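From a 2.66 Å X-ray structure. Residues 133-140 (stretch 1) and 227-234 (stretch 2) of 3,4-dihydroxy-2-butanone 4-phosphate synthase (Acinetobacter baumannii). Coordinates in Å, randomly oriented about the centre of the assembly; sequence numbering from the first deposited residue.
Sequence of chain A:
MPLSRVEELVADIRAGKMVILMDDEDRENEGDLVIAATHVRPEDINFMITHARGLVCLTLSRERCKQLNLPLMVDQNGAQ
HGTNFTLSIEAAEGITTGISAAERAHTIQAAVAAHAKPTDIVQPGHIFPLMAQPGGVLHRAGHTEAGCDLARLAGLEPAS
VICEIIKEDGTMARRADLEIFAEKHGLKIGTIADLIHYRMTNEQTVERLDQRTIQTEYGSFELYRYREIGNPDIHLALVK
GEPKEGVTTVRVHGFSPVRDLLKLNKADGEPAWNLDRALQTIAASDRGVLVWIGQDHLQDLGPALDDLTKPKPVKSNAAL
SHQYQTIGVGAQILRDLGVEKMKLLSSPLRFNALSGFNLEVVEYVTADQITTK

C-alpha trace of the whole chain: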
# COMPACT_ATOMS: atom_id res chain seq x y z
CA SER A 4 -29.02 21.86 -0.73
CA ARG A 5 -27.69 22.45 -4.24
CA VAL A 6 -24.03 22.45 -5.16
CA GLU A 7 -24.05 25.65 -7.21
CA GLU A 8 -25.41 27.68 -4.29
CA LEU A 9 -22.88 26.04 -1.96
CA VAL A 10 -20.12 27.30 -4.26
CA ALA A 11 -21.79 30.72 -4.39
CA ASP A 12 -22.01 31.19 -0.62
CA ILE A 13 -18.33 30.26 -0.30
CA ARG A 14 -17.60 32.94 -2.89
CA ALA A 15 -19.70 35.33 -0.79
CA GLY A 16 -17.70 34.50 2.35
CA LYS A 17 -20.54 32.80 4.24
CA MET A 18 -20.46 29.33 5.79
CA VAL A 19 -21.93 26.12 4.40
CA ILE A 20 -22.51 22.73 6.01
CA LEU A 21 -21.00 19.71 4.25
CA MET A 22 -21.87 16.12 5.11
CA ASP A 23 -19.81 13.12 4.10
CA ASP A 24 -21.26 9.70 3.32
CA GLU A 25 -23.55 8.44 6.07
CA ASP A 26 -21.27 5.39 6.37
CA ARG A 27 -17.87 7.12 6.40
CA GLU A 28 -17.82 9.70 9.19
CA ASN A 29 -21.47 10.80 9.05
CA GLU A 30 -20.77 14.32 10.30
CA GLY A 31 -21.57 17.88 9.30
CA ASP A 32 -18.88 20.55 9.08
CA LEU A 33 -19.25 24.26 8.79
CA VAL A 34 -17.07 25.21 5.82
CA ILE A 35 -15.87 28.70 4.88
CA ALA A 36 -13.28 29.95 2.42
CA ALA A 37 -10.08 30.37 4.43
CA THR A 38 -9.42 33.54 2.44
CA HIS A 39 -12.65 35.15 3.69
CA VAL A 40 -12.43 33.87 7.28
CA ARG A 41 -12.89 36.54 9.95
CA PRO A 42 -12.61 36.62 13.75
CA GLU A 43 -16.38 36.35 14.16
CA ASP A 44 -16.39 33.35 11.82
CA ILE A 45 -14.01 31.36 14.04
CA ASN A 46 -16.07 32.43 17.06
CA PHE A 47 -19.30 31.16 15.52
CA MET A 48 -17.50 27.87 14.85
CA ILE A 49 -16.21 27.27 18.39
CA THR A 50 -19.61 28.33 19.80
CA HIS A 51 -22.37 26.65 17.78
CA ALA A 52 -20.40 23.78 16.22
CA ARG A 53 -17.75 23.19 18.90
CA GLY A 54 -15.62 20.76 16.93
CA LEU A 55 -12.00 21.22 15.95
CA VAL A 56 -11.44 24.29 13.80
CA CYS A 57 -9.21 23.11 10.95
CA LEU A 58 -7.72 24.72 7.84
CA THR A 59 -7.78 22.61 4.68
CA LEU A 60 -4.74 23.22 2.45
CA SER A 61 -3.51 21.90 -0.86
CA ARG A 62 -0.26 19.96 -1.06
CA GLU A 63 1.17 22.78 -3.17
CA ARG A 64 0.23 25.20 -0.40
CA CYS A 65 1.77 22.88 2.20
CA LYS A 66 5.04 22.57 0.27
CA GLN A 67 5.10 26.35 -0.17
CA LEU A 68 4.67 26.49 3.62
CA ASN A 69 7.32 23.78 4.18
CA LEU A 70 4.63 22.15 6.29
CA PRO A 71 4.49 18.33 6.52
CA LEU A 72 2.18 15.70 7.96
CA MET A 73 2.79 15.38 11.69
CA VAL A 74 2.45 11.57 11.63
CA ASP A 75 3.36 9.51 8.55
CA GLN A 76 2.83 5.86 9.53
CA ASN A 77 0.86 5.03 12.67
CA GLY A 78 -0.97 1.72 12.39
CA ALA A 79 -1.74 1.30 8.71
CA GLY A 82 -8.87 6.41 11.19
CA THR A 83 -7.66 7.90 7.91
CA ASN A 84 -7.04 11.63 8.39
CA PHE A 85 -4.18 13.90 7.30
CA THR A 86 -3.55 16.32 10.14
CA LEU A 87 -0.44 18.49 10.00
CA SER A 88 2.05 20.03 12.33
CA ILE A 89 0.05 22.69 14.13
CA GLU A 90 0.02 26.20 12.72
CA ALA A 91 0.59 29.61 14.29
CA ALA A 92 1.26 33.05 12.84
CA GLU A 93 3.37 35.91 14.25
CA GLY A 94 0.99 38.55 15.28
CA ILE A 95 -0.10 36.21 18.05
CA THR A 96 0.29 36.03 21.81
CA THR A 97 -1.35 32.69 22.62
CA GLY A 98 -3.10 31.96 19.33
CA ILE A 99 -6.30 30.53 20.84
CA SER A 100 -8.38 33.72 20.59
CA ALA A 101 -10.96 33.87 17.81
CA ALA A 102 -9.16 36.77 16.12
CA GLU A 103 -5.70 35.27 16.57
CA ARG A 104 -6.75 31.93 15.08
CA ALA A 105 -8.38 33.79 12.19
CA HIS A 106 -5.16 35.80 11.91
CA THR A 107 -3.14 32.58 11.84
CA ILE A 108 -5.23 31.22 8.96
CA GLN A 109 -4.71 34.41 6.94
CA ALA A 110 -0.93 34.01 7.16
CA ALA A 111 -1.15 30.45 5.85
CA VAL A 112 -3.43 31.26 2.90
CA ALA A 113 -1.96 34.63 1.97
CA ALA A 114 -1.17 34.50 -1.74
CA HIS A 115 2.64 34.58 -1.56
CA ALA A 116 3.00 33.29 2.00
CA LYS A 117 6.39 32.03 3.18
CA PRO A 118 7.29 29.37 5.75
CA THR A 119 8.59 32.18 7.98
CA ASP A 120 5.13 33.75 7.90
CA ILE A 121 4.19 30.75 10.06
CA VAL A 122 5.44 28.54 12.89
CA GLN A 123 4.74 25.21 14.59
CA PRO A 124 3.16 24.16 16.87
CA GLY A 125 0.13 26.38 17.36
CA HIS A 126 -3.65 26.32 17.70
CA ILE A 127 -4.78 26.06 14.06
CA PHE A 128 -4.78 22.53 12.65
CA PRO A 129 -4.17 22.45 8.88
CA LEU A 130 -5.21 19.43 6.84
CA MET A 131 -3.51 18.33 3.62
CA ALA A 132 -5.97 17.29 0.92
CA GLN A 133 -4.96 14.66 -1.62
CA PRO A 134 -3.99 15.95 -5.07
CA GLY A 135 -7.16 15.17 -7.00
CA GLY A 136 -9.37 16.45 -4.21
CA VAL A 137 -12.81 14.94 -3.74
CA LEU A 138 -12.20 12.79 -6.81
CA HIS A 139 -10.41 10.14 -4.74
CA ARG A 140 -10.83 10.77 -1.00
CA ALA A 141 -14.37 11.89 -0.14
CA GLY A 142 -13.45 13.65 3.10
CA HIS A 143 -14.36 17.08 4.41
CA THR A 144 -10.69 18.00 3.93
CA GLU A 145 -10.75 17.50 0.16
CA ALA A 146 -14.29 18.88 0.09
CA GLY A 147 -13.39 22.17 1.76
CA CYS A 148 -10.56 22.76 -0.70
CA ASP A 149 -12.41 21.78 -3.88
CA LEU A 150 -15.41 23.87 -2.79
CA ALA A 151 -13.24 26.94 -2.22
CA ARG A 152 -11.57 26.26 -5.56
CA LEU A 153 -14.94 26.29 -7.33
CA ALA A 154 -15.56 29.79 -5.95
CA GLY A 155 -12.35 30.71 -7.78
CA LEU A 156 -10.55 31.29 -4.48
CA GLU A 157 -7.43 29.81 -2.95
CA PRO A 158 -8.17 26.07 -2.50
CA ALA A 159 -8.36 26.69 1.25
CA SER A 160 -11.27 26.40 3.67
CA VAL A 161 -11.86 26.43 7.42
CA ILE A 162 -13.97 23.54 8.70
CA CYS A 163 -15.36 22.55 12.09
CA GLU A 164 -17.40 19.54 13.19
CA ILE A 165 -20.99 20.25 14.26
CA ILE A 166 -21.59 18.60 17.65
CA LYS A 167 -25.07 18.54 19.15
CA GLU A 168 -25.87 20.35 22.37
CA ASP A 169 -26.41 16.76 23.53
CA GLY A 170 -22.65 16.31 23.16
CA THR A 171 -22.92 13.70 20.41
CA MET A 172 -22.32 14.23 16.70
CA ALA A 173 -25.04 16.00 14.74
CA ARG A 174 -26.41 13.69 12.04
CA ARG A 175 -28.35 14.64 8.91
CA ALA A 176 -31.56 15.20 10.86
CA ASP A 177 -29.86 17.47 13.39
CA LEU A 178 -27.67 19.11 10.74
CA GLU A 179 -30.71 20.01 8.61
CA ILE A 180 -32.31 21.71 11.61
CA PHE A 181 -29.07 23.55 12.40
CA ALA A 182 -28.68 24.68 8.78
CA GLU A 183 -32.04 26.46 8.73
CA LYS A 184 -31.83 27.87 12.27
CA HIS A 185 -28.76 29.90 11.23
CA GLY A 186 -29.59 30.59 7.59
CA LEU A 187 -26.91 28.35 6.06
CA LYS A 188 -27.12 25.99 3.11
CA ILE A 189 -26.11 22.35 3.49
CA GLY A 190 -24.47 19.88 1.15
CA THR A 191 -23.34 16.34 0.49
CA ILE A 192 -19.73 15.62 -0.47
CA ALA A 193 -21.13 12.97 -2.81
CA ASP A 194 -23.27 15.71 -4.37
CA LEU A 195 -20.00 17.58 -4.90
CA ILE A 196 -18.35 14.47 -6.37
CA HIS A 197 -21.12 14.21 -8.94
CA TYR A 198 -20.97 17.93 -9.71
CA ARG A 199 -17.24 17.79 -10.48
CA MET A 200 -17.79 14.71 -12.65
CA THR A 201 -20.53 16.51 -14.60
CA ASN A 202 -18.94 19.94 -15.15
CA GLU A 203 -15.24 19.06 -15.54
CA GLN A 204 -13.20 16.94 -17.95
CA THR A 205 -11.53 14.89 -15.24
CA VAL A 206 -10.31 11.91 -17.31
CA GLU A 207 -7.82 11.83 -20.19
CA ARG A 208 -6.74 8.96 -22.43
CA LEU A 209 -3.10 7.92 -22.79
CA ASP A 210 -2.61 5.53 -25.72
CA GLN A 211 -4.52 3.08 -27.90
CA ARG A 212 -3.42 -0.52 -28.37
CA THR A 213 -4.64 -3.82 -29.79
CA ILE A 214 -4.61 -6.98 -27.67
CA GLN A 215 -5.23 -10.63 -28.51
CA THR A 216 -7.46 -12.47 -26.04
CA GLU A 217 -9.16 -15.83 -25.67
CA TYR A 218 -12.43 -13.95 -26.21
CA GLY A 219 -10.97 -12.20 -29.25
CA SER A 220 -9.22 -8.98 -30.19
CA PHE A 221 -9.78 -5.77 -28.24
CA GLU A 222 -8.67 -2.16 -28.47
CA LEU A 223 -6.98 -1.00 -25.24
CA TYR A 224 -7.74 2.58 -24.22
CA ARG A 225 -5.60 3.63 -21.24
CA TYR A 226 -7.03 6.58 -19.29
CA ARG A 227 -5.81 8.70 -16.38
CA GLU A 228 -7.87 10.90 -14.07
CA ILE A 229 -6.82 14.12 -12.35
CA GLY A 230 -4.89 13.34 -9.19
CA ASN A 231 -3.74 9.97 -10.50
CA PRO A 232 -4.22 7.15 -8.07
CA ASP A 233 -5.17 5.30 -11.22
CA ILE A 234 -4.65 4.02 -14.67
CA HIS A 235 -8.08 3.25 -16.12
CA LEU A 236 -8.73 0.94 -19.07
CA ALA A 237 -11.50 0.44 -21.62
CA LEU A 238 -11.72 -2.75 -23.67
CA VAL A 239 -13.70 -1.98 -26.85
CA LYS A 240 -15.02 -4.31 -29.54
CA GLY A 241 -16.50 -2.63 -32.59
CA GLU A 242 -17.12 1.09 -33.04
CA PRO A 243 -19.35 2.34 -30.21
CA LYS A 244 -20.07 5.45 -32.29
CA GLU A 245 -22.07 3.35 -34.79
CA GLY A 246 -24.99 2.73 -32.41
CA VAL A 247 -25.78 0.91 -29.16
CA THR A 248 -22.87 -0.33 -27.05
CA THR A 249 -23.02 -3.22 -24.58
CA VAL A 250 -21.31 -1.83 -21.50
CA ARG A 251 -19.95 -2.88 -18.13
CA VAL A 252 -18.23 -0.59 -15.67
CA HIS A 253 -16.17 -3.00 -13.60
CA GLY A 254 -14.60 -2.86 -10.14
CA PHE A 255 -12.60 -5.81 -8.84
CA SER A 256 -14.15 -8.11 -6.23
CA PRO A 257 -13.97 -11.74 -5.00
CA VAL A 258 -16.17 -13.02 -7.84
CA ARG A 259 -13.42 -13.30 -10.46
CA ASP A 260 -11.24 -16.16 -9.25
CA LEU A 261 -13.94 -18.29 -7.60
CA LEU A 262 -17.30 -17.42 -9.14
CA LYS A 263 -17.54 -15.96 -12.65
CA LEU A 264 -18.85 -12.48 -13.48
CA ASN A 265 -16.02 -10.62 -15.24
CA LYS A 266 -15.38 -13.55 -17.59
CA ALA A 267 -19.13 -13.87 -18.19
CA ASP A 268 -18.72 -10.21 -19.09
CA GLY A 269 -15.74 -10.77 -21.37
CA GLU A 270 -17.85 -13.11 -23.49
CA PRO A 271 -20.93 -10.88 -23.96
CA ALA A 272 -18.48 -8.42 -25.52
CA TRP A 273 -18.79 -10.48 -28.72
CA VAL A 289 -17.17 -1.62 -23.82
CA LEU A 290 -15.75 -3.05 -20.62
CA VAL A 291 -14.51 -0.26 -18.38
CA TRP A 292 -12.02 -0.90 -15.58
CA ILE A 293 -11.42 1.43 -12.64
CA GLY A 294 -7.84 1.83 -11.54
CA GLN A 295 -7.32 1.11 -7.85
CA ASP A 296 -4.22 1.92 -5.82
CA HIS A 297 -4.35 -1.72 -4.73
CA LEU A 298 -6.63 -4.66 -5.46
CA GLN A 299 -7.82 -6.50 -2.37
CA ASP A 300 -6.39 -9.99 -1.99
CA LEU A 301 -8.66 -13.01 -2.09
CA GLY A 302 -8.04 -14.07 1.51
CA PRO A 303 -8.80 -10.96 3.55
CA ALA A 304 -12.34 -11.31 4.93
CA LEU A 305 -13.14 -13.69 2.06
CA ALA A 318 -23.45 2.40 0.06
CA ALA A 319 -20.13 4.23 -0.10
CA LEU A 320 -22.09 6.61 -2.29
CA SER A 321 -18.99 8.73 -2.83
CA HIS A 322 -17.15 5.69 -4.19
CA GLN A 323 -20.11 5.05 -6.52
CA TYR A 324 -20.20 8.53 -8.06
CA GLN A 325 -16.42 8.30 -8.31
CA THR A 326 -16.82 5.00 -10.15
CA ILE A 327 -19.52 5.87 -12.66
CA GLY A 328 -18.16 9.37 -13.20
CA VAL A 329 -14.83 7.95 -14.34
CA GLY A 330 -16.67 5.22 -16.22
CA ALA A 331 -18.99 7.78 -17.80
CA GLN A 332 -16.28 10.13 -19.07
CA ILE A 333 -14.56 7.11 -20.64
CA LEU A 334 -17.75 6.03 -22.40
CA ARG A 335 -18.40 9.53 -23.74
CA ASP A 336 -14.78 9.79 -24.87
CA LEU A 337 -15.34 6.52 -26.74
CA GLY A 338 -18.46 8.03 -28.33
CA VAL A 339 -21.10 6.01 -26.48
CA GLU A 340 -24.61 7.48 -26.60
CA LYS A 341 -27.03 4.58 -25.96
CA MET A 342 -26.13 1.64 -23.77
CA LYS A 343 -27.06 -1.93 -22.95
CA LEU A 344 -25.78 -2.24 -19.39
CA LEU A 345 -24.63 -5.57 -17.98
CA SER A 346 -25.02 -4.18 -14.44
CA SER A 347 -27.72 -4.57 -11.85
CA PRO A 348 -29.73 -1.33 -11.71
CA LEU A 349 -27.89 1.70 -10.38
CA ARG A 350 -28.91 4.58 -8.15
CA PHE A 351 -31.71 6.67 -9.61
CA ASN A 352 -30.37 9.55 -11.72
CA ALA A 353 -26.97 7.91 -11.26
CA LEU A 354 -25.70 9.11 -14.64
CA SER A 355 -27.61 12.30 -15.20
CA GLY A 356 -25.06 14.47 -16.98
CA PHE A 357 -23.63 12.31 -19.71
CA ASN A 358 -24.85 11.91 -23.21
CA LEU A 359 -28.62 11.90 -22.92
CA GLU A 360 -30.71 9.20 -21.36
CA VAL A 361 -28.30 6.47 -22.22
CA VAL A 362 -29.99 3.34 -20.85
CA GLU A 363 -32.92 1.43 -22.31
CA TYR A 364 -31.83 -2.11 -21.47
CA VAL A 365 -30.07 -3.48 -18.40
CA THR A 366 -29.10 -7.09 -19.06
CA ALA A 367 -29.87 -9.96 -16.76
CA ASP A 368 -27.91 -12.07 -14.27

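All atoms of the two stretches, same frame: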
# COMPACT_ATOMS: atom_id res chain seq x y z
N GLN A 133 -5.64 15.43 -0.59
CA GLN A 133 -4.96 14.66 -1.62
C GLN A 133 -5.06 15.37 -2.97
O GLN A 133 -5.86 16.30 -3.13
CB GLN A 133 -5.55 13.26 -1.71
CG GLN A 133 -5.32 12.41 -0.48
CD GLN A 133 -3.85 12.19 -0.19
OE1 GLN A 133 -3.18 11.45 -0.90
NE2 GLN A 133 -3.38 12.75 0.92
N PRO A 134 -4.13 15.09 -3.88
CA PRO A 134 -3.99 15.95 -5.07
C PRO A 134 -5.29 16.15 -5.83
O PRO A 134 -5.68 17.29 -6.09
CB PRO A 134 -2.94 15.20 -5.91
CG PRO A 134 -2.13 14.44 -4.92
CD PRO A 134 -3.07 14.06 -3.80
N GLY A 135 -5.96 15.06 -6.20
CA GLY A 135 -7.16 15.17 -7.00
C GLY A 135 -8.38 15.64 -6.25
O GLY A 135 -9.47 15.69 -6.82
N GLY A 136 -8.25 15.94 -4.96
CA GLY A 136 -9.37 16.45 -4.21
C GLY A 136 -10.42 15.38 -3.98
O GLY A 136 -10.11 14.19 -3.85
N VAL A 137 -11.68 15.78 -4.09
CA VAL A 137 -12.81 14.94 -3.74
C VAL A 137 -13.00 13.86 -4.79
O VAL A 137 -13.86 12.99 -4.66
CB VAL A 137 -14.08 15.80 -3.57
CG1 VAL A 137 -15.30 14.94 -3.36
CG2 VAL A 137 -13.92 16.76 -2.41
N LEU A 138 -12.13 13.85 -5.81
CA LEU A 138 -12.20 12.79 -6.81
C LEU A 138 -11.87 11.42 -6.22
O LEU A 138 -12.25 10.40 -6.79
CB LEU A 138 -11.24 13.09 -7.96
CG LEU A 138 -11.57 14.31 -8.81
CD1 LEU A 138 -10.43 14.57 -9.79
CD2 LEU A 138 -12.88 14.13 -9.55
N HIS A 139 -10.99 11.39 -5.22
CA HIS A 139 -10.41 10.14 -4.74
C HIS A 139 -10.71 9.88 -3.27
O HIS A 139 -11.27 8.83 -2.94
CB HIS A 139 -8.90 10.15 -4.98
CG HIS A 139 -8.51 10.57 -6.36
ND1 HIS A 139 -8.91 9.88 -7.48
CD2 HIS A 139 -7.88 11.69 -6.80
CE1 HIS A 139 -8.52 10.54 -8.56
NE2 HIS A 139 -7.85 11.61 -8.17
N ARG A 140 -10.39 10.82 -2.39
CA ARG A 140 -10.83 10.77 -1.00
C ARG A 140 -12.03 11.69 -0.83
O ARG A 140 -11.91 12.91 -1.00
CB ARG A 140 -9.71 11.18 -0.05
CG ARG A 140 -9.96 10.76 1.39
CD ARG A 140 -8.97 11.41 2.35
NE ARG A 140 -9.60 12.44 3.17
CZ ARG A 140 -9.31 12.67 4.45
NH1 ARG A 140 -8.25 12.10 5.00
NH2 ARG A 140 -9.89 13.68 5.08
N ARG A 227 -6.22 8.21 -17.69
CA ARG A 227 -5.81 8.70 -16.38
C ARG A 227 -6.71 9.84 -15.95
O ARG A 227 -7.01 10.74 -16.74
CB ARG A 227 -4.35 9.17 -16.41
CG ARG A 227 -3.36 8.16 -15.85
CD ARG A 227 -2.10 8.84 -15.34
NE ARG A 227 -1.30 9.40 -16.43
CZ ARG A 227 -0.27 8.79 -17.01
NH1 ARG A 227 0.03 7.53 -16.69
NH2 ARG A 227 0.41 9.39 -17.97
N GLU A 228 -7.05 9.86 -14.66
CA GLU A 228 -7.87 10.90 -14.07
C GLU A 228 -7.02 11.87 -13.26
O GLU A 228 -5.92 11.53 -12.81
CB GLU A 228 -8.96 10.32 -13.18
CG GLU A 228 -10.00 11.35 -12.76
CD GLU A 228 -11.06 10.79 -11.84
OE1 GLU A 228 -10.68 10.02 -10.93
OE2 GLU A 228 -12.16 11.38 -11.80
N ILE A 229 -7.49 13.12 -13.16
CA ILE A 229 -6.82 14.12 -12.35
C ILE A 229 -6.53 13.55 -10.98
O ILE A 229 -7.42 13.01 -10.30
CB ILE A 229 -7.70 15.38 -12.23
CG1 ILE A 229 -8.01 15.97 -13.61
CG2 ILE A 229 -7.03 16.41 -11.34
CD1 ILE A 229 -6.79 16.35 -14.42
N GLY A 230 -5.31 13.78 -10.50
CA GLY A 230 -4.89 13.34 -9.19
C GLY A 230 -4.29 11.95 -9.16
O GLY A 230 -3.47 11.67 -8.27
N ASN A 231 -4.56 11.13 -10.17
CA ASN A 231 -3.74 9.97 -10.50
C ASN A 231 -3.45 9.14 -9.26
O ASN A 231 -2.29 9.03 -8.83
CB ASN A 231 -2.44 10.42 -11.16
CG ASN A 231 -1.51 9.26 -11.47
OD1 ASN A 231 -1.61 8.65 -12.53
ND2 ASN A 231 -0.74 8.85 -10.47
N PRO A 232 -4.45 8.46 -8.69
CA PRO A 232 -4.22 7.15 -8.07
C PRO A 232 -4.39 5.96 -9.01
O PRO A 232 -4.63 4.85 -8.53
CB PRO A 232 -5.30 7.10 -6.97
CG PRO A 232 -5.94 8.47 -6.94
CD PRO A 232 -5.76 9.02 -8.30
N ASP A 233 -4.44 6.18 -10.32
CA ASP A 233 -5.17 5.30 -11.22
C ASP A 233 -4.43 5.21 -12.54
O ASP A 233 -3.76 6.16 -12.95
CB ASP A 233 -6.60 5.81 -11.44
CG ASP A 233 -6.65 7.31 -11.66
OD1 ASP A 233 -5.90 7.80 -12.54
OD2 ASP A 233 -7.49 7.98 -11.03
N ILE A 234 -4.58 4.07 -13.22
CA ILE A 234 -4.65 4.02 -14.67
C ILE A 234 -5.88 3.22 -15.07
O ILE A 234 -6.06 2.09 -14.59
CB ILE A 234 -3.36 3.42 -15.27
CG1 ILE A 234 -3.42 3.41 -16.80
CG2 ILE A 234 -3.11 2.05 -14.68
CD1 ILE A 234 -3.12 4.76 -17.40

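The contact is built around one side chain, His-139, set into a turn of the other stretch. Residues Glu-228 to Asn-231 form a type II beta turn, closed by the backbone hydrogen bond from Asn-231 N to Glu-228 O at 3.0 Å. In such a turn the central peptide is oriented so that its carbonyl is free of the closing bond, and here that carbonyl is used: His-139 NE2 donates to Ile-229 O at 2.6 Å, with an N-H...O angle of 146°. The acceptor lies at the edge of the imidazole, near its plane, where an N-H can reach it.

The histidine rotamer follows the same logic. With CA-to-CB pointing toward the turn, chi1 of -48° (m) and chi2 of -61° deliver NE2 to the carbonyl and leave one ring face to Pro-232. Pro-232 CD sits 3.3 Å from the centroid of the His-139 ring and only 16° off its normal, a CH-pi contact over the face. One ring thus satisfies a backbone acceptor at its edge and packs on a proline with its face. His-139 CE1 also comes within 3.2 Å of Glu-228 OE1, bringing a carboxylate close to the ring.

Leu-138 supports the arrangement in the common m,t rotamer (-66°, 173°). Its CD1 lies 3.8 Å from Ile-229 CB and 3.4 Å from Ile-229 O, while CD2 is 3.6 Å from Glu-228 OE2. Ile-229 meets it near the root of its side chain; CA-to-CB points sideways and the m,m conformation leads the end away. Glu-228 is extended through chi1 and chi2 (t,t), which carries its carboxylate out to Leu-138 and His-139. Its backbone is held by Asp-233, whose p rotamer (43°) places OD1 3.2 Å from Glu-228 N in a nearly straight hydrogen bond, linking Glu-228 to Asp-233 across the turn.

The closest backbone approach needs two glycines. Gly-135 CA and Gly-230 CA are 3.6 Å apart, and Gly-135 N is equally 3.6 Å from Gly-230 CA. An ideal CB on Gly-230 would fall 2.4 Å from Gly-135 CA and 2.5 Å from His-139 NE2; its backbone angles (89/-20) call for glycine on their own account. A CB on Gly-135 would fall 2.3 Å from His-139 NE2 and 2.8 Å from Ile-229 O, a clash with both partners of the hydrogen bond that anchors the contact. The rule is clear: a bare backbone at both positions gives the imidazole room to reach the turn carbonyl.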